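Local coordinates for pancreatic lipase related protein 2 (Equus caballus, PDB 1W52) that probably hydrolyses galactolipids and triacylglycerols to release fatty acids, and binds calcium, at residues A[270-274]-A[335-339]; A[279-285]-A[306-312]. All coordinates share one frame; numbering follows the deposited sequence.

Interaction 1 uses the later part of helix 257-277, and interaction 2 lies against it through F282 and M309; 279-285/306-312 is nested within the chain loop closed by 270-274/335-339. Their centres lie about 11 Å apart. Interaction 1 sets a helix against an irregular loop and relies on side chains: a tyrosine pair with polar groups flanking it. Interaction 2 joins two irregular segments through a single antiparallel bridge and buries more surface, 560 against 241 Å². Each is partly buried, and interaction 2 runs from sheet-side residues A284 and M309 to exposed D280. The two meet at F282, whose ring packs on the S274 hydroxyl and the D336 and Y337 backbone carbonyls, and at the probable Y272-H311 hydrogen bond.

Interaction 1 of 2, residues A[270-274]-A[335-339]; sequences EYYSS and GDYTS
The ring of Y337 has the edge of Y271 directed at one face and the backbone N of G335 over its centre on the opposite face, 4.2 Å above the plane. The two tyrosines form a T-shaped pair, with centroids 5.5 Å apart and planes at 73°; the Y271 edge atom CE1 comes 4.0 Å from Y337 CG. In Y271 CG stands anti to the carbonyl carbon (chi1 -60°), which swings the ring from the helix flank toward the loop, and its OH has a weak hydrogen bond to T331. At the far end of the Y337 ring, OH lies 3.0 Å from E270 OE2, a carboxylate that reaches it through a chain bent at chi2. On the next helical turn S274 OG donates to D336 O at 2.7 Å, in the carbonyl plane and on a lone pair. Within the loop, T338 OG1 donates to D336 OD2 from above the carboxylate plane. The contact thus joins helix 257-277, which also carries the predicted charge-relay H265, to the loop between strands 325-329 and 340-344. An aromatic pair is flanked by the close E270 OE2 and Y337 OH and, one turn on, by a serine-to-carbonyl bond that gives buried S274 OG an acceptor.

Interaction 2 of 2, residues A[279-285]-A[306-312]; sequences PDGFLAY and CPKMGHY
C306 SG sits over one face of the Y285 ring, 3.7 Å from its centroid and only 8° off the ring normal, a Cys sulfur-aromatic contact. The sulfur is placed there by a first torsion that sets SG anti to the carbonyl carbon (chi1 -79°), and the disulfide to C301 ties the same sulfur covalently. The same cysteine's CB packs 3.7 Å from L283 CB, and L283 CD2 lies alongside as well. Between the segments the backbones run antiparallel: M309 N donates to F282 O at 2.8 Å and A284 N to P307 O at 3.1 Å. These two bonds flank L283 and K308, a non-hydrogen-bonded pair in a single beta bridge. The bridge lies beside the short strand 285-286, which ends the central sheet of the alpha/beta-hydrolase fold next to antiparallel strand 325-329; A284 and P307 both touch F327 of that strand. F282 starts toward the partner, CB being 4.0 Å from M309 CB, but its ring turns away to S274 and S275 of helix 257-277. M309 leaves with CG opposite its own N (chi1 178°) and runs straight as far as SD before bending at chi3, its side chain reaching F228 and P230. K308 instead stretches outward in an extended chain past the carbonyl O of P279. Its NZ ends 3.7 Å from D280 OD1 in a long salt bridge, the two side chains lying side by side. P279 and Y312 likewise point the same way, with P279 CB beside CD1 and CE1 of the tyrosine; the Y312 side chain is about 4 Å from a bound calcium ion.

Interaction 1 of 2, residues A[270-274]-A[335-339]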
loop_
_atom_site.group_PDB
_atom_site.type_symbol
_atom_site.label_atom_id
_atom_site.label_comp_id
_atom_site.label_asym_id
_atom_site.label_seq_id
_atom_site.Cartn_x
_atom_site.Cartn_y
_atom_site.Cartn_z
ATOM N N GLU A 270 -0.426 -6.242 -2.848
ATOM C CA GLU A 270 0.414 -6.365 -3.973
ATOM C C GLU A 270 1.488 -5.359 -3.761
ATOM O O GLU A 270 2.650 -5.698 -3.715
ATOM C CB GLU A 270 -0.382 -6.018 -5.200
ATOM C CG GLU A 270 -1.501 -6.990 -5.481
ATOM C CD GLU A 270 -0.933 -8.057 -6.289
ATOM O OE1 GLU A 270 -0.066 -8.752 -5.748
ATOM O OE2 GLU A 270 -1.256 -8.115 -7.464
ATOM N N TYR A 271 1.095 -4.108 -3.601
ATOM C CA TYR A 271 2.068 -3.079 -3.454
ATOM C C TYR A 271 2.967 -3.438 -2.269
ATOM O O TYR A 271 4.202 -3.365 -2.347
ATOM C CB TYR A 271 1.412 -1.743 -3.206
ATOM C CG TYR A 271 0.482 -1.236 -4.279
ATOM C CD1 TYR A 271 0.600 -1.613 -5.595
ATOM C CD2 TYR A 271 -0.522 -0.341 -3.964
ATOM C CE1 TYR A 271 -0.282 -1.129 -6.557
ATOM C CE2 TYR A 271 -1.407 0.148 -4.928
ATOM C CZ TYR A 271 -1.282 -0.250 -6.219
ATOM O OH TYR A 271 -2.157 0.242 -7.173
ATOM N N TYR A 272 2.369 -3.855 -1.163
ATOM C CA TYR A 272 3.179 -4.118 -0.008
ATOM C C TYR A 272 4.181 -5.201 -0.337
ATOM O O TYR A 272 5.364 -5.017 -0.202
ATOM C CB TYR A 272 2.330 -4.546 1.176
ATOM C CG TYR A 272 3.148 -4.711 2.457
ATOM C CD1 TYR A 272 3.847 -5.880 2.710
ATOM C CD2 TYR A 272 3.181 -3.721 3.400
ATOM C CE1 TYR A 272 4.546 -6.054 3.860
ATOM C CE2 TYR A 272 3.899 -3.881 4.567
ATOM C CZ TYR A 272 4.585 -5.048 4.790
ATOM O OH TYR A 272 5.306 -5.231 5.932
ATOM N N SER A 273 3.712 -6.354 -0.737
ATOM C CA SER A 273 4.651 -7.420 -1.002
ATOM C C SER A 273 5.822 -6.971 -1.927
ATOM O O SER A 273 6.953 -7.402 -1.772
ATOM C CB SER A 273 3.913 -8.610 -1.596
ATOM O OG SER A 273 4.808 -9.456 -2.251
ATOM N N SER A 274 5.578 -6.094 -2.884
ATOM C CA SER A 274 6.659 -5.642 -3.761
ATOM C C SER A 274 7.603 -4.690 -3.058
ATOM O O SER A 274 8.774 -4.718 -3.316
ATOM C CB SER A 274 6.119 -4.915 -4.981
ATOM O OG SER A 274 7.158 -4.179 -5.623
ATOM N N GLY A 335 3.493 -5.717 -12.664
ATOM C CA GLY A 335 4.751 -6.362 -12.365
ATOM C C GLY A 335 5.155 -6.249 -10.912
ATOM O O GLY A 335 4.691 -7.026 -10.079
ATOM N N ASP A 336 6.055 -5.305 -10.627
ATOM C CA ASP A 336 6.451 -4.905 -9.269
ATOM C C ASP A 336 5.834 -3.485 -8.898
ATOM O O ASP A 336 5.935 -3.013 -7.749
ATOM C CB ASP A 336 7.993 -4.926 -9.172
ATOM C CG ASP A 336 8.644 -3.682 -9.826
ATOM O OD1 ASP A 336 8.185 -3.224 -10.889
ATOM O OD2 ASP A 336 9.611 -3.072 -9.357
ATOM N N TYR A 337 5.185 -2.828 -9.857
ATOM C CA TYR A 337 4.423 -1.603 -9.615
ATOM C C TYR A 337 5.241 -0.442 -9.061
ATOM O O TYR A 337 4.694 0.476 -8.433
ATOM C CB TYR A 337 3.228 -1.826 -8.666
ATOM C CG TYR A 337 2.345 -3.048 -8.931
ATOM C CD1 TYR A 337 2.589 -4.240 -8.281
ATOM C CD2 TYR A 337 1.240 -2.985 -9.798
ATOM C CE1 TYR A 337 1.839 -5.325 -8.516
ATOM C CE2 TYR A 337 0.460 -4.077 -10.022
ATOM C CZ TYR A 337 0.767 -5.256 -9.378
ATOM O OH TYR A 337 0.009 -6.403 -9.527
ATOM N N THR A 338 6.539 -0.444 -9.313
ATOM C CA THR A 338 7.372 0.646 -8.803
ATOM C C THR A 338 7.367 1.820 -9.750
ATOM O O THR A 338 7.507 1.646 -10.932
ATOM C CB THR A 338 8.794 0.191 -8.582
ATOM O OG1 THR A 338 9.252 -0.586 -9.691
ATOM C CG2 THR A 338 8.851 -0.776 -7.429
ATOM N N SER A 339 7.181 3.014 -9.234
ATOM C CA SER A 339 7.257 4.197 -10.046
ATOM C C SER A 339 8.066 5.223 -9.283
ATOM O O SER A 339 8.033 5.295 -8.053
ATOM C CB SER A 339 5.877 4.763 -10.346
ATOM O OG SER A 339 5.875 6.206 -10.304
#

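Interaction 2 of 2, residues A[279-285]-A[306-312]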
loop_
_atom_site.group_PDB
_atom_site.type_symbol
_atom_site.label_atom_id
_atom_site.label_comp_id
_atom_site.label_asym_id
_atom_site.label_seq_id
_atom_site.Cartn_x
_atom_site.Cartn_y
_atom_site.Cartn_z
ATOM N N PRO A 279 12.188 -1.525 -1.696
ATOM C CA PRO A 279 11.871 -0.455 -0.734
ATOM C C PRO A 279 11.749 0.924 -1.375
ATOM O O PRO A 279 10.863 1.685 -1.030
ATOM C CB PRO A 279 13.089 -0.455 0.191
ATOM C CG PRO A 279 14.133 -1.472 -0.471
ATOM C CD PRO A 279 13.291 -2.405 -1.266
ATOM N N ASP A 280 12.649 1.246 -2.307
ATOM C CA ASP A 280 12.738 2.606 -2.856
ATOM C C ASP A 280 11.663 2.827 -3.889
ATOM O O ASP A 280 11.687 3.809 -4.635
ATOM C CB ASP A 280 14.115 2.854 -3.495
ATOM C CG ASP A 280 15.264 2.742 -2.478
ATOM O OD1 ASP A 280 15.262 3.511 -1.458
ATOM O OD2 ASP A 280 16.198 1.898 -2.627
ATOM N N GLY A 281 10.723 1.895 -3.933
ATOM C CA GLY A 281 9.834 1.772 -5.055
ATOM C C GLY A 281 8.547 2.538 -4.895
ATOM O O GLY A 281 7.792 2.715 -5.873
ATOM N N PHE A 282 8.290 2.976 -3.664
ATOM C CA PHE A 282 6.981 3.501 -3.304
ATOM C C PHE A 282 7.150 4.565 -2.274
ATOM O O PHE A 282 6.767 4.370 -1.138
ATOM C CB PHE A 282 6.069 2.417 -2.725
ATOM C CG PHE A 282 5.988 1.146 -3.536
ATOM C CD1 PHE A 282 4.895 0.872 -4.313
ATOM C CD2 PHE A 282 6.975 0.170 -3.453
ATOM C CE1 PHE A 282 4.806 -0.346 -5.008
ATOM C CE2 PHE A 282 6.870 -1.064 -4.174
ATOM C CZ PHE A 282 5.805 -1.296 -4.948
ATOM N N LEU A 283 7.729 5.684 -2.659
ATOM C CA LEU A 283 7.946 6.752 -1.713
ATOM C C LEU A 283 6.713 7.603 -1.559
ATOM O O LEU A 283 6.254 8.193 -2.499
ATOM C CB LEU A 283 9.074 7.652 -2.178
ATOM C CG LEU A 283 10.544 7.166 -2.196
ATOM C CD1 LEU A 283 10.886 6.146 -3.327
ATOM C CD2 LEU A 283 11.411 8.399 -2.331
ATOM N N ALA A 284 6.177 7.701 -0.366
ATOM C CA ALA A 284 5.029 8.548 -0.187
ATOM C C ALA A 284 5.420 9.992 0.085
ATOM O O ALA A 284 6.461 10.288 0.649
ATOM C CB ALA A 284 4.197 8.006 0.931
ATOM N N TYR A 285 4.559 10.900 -0.310
ATOM C CA TYR A 285 4.840 12.321 -0.166
ATOM C C TYR A 285 3.743 12.858 0.708
ATOM O O TYR A 285 2.606 12.450 0.555
ATOM C CB TYR A 285 4.795 13.066 -1.514
ATOM C CG TYR A 285 5.860 12.650 -2.506
ATOM C CD1 TYR A 285 5.864 11.387 -3.015
ATOM C CD2 TYR A 285 6.854 13.515 -2.925
ATOM C CE1 TYR A 285 6.781 10.974 -3.877
ATOM C CE2 TYR A 285 7.828 13.073 -3.834
ATOM C CZ TYR A 285 7.756 11.791 -4.293
ATOM O OH TYR A 285 8.607 11.221 -5.206
ATOM N N CYS A 306 11.479 10.888 1.946
ATOM C CA CYS A 306 10.094 10.451 1.863
ATOM C C CYS A 306 10.058 9.136 2.593
ATOM O O CYS A 306 11.013 8.355 2.477
ATOM C CB CYS A 306 9.644 10.177 0.409
ATOM S SG CYS A 306 9.198 11.562 -0.697
ATOM N N PRO A 307 8.975 8.849 3.308
ATOM C CA PRO A 307 8.841 7.533 3.932
ATOM C C PRO A 307 8.750 6.506 2.833
ATOM O O PRO A 307 8.229 6.828 1.768
ATOM C CB PRO A 307 7.527 7.626 4.685
ATOM C CG PRO A 307 6.787 8.721 4.006
ATOM C CD PRO A 307 7.813 9.707 3.563
ATOM N N LYS A 308 9.248 5.300 3.053
ATOM C CA LYS A 308 9.060 4.263 2.068
ATOM C C LYS A 308 7.762 3.562 2.429
ATOM O O LYS A 308 7.634 3.095 3.545
ATOM C CB LYS A 308 10.257 3.333 2.065
ATOM C CG LYS A 308 11.551 4.072 1.619
ATOM C CD LYS A 308 12.843 3.335 2.002
ATOM C CE LYS A 308 14.122 4.230 1.954
ATOM N NZ LYS A 308 15.349 3.360 2.192
ATOM N N MET A 309 6.772 3.553 1.522
ATOM C CA MET A 309 5.448 2.968 1.800
ATOM C C MET A 309 5.623 1.504 1.689
ATOM O O MET A 309 6.341 1.021 0.859
ATOM C CB MET A 309 4.410 3.396 0.775
ATOM C CG MET A 309 3.029 2.776 0.990
ATOM S SD MET A 309 1.746 2.960 -0.312
ATOM C CE MET A 309 2.030 1.477 -1.117
ATOM N N GLY A 310 5.022 0.756 2.560
ATOM C CA GLY A 310 5.368 -0.632 2.550
ATOM C C GLY A 310 6.122 -1.108 3.757
ATOM O O GLY A 310 6.027 -0.597 4.864
ATOM N N HIS A 311 6.847 -2.178 3.515
ATOM C CA HIS A 311 7.670 -2.850 4.505
ATOM C C HIS A 311 8.593 -1.916 5.270
ATOM O O HIS A 311 8.666 -2.029 6.487
ATOM C CB HIS A 311 8.518 -3.886 3.806
ATOM C CG HIS A 311 8.898 -5.012 4.685
ATOM N ND1 HIS A 311 7.964 -5.857 5.239
ATOM C CD2 HIS A 311 10.103 -5.417 5.141
ATOM C CE1 HIS A 311 8.585 -6.761 5.977
ATOM N NE2 HIS A 311 9.882 -6.523 5.923
ATOM N N TYR A 312 9.254 -0.980 4.565
ATOM C CA TYR A 312 10.250 -0.098 5.217
ATOM C C TYR A 312 9.721 1.225 5.709
ATOM O O TYR A 312 10.479 2.177 5.908
ATOM C CB TYR A 312 11.522 0.077 4.356
ATOM C CG TYR A 312 12.167 -1.279 4.067
ATOM C CD1 TYR A 312 11.944 -1.924 2.878
ATOM C CD2 TYR A 312 12.910 -1.951 5.034
ATOM C CE1 TYR A 312 12.484 -3.154 2.619
ATOM C CE2 TYR A 312 13.455 -3.211 4.790
ATOM C CZ TYR A 312 13.245 -3.814 3.576
ATOM O OH TYR A 312 13.793 -5.082 3.298
#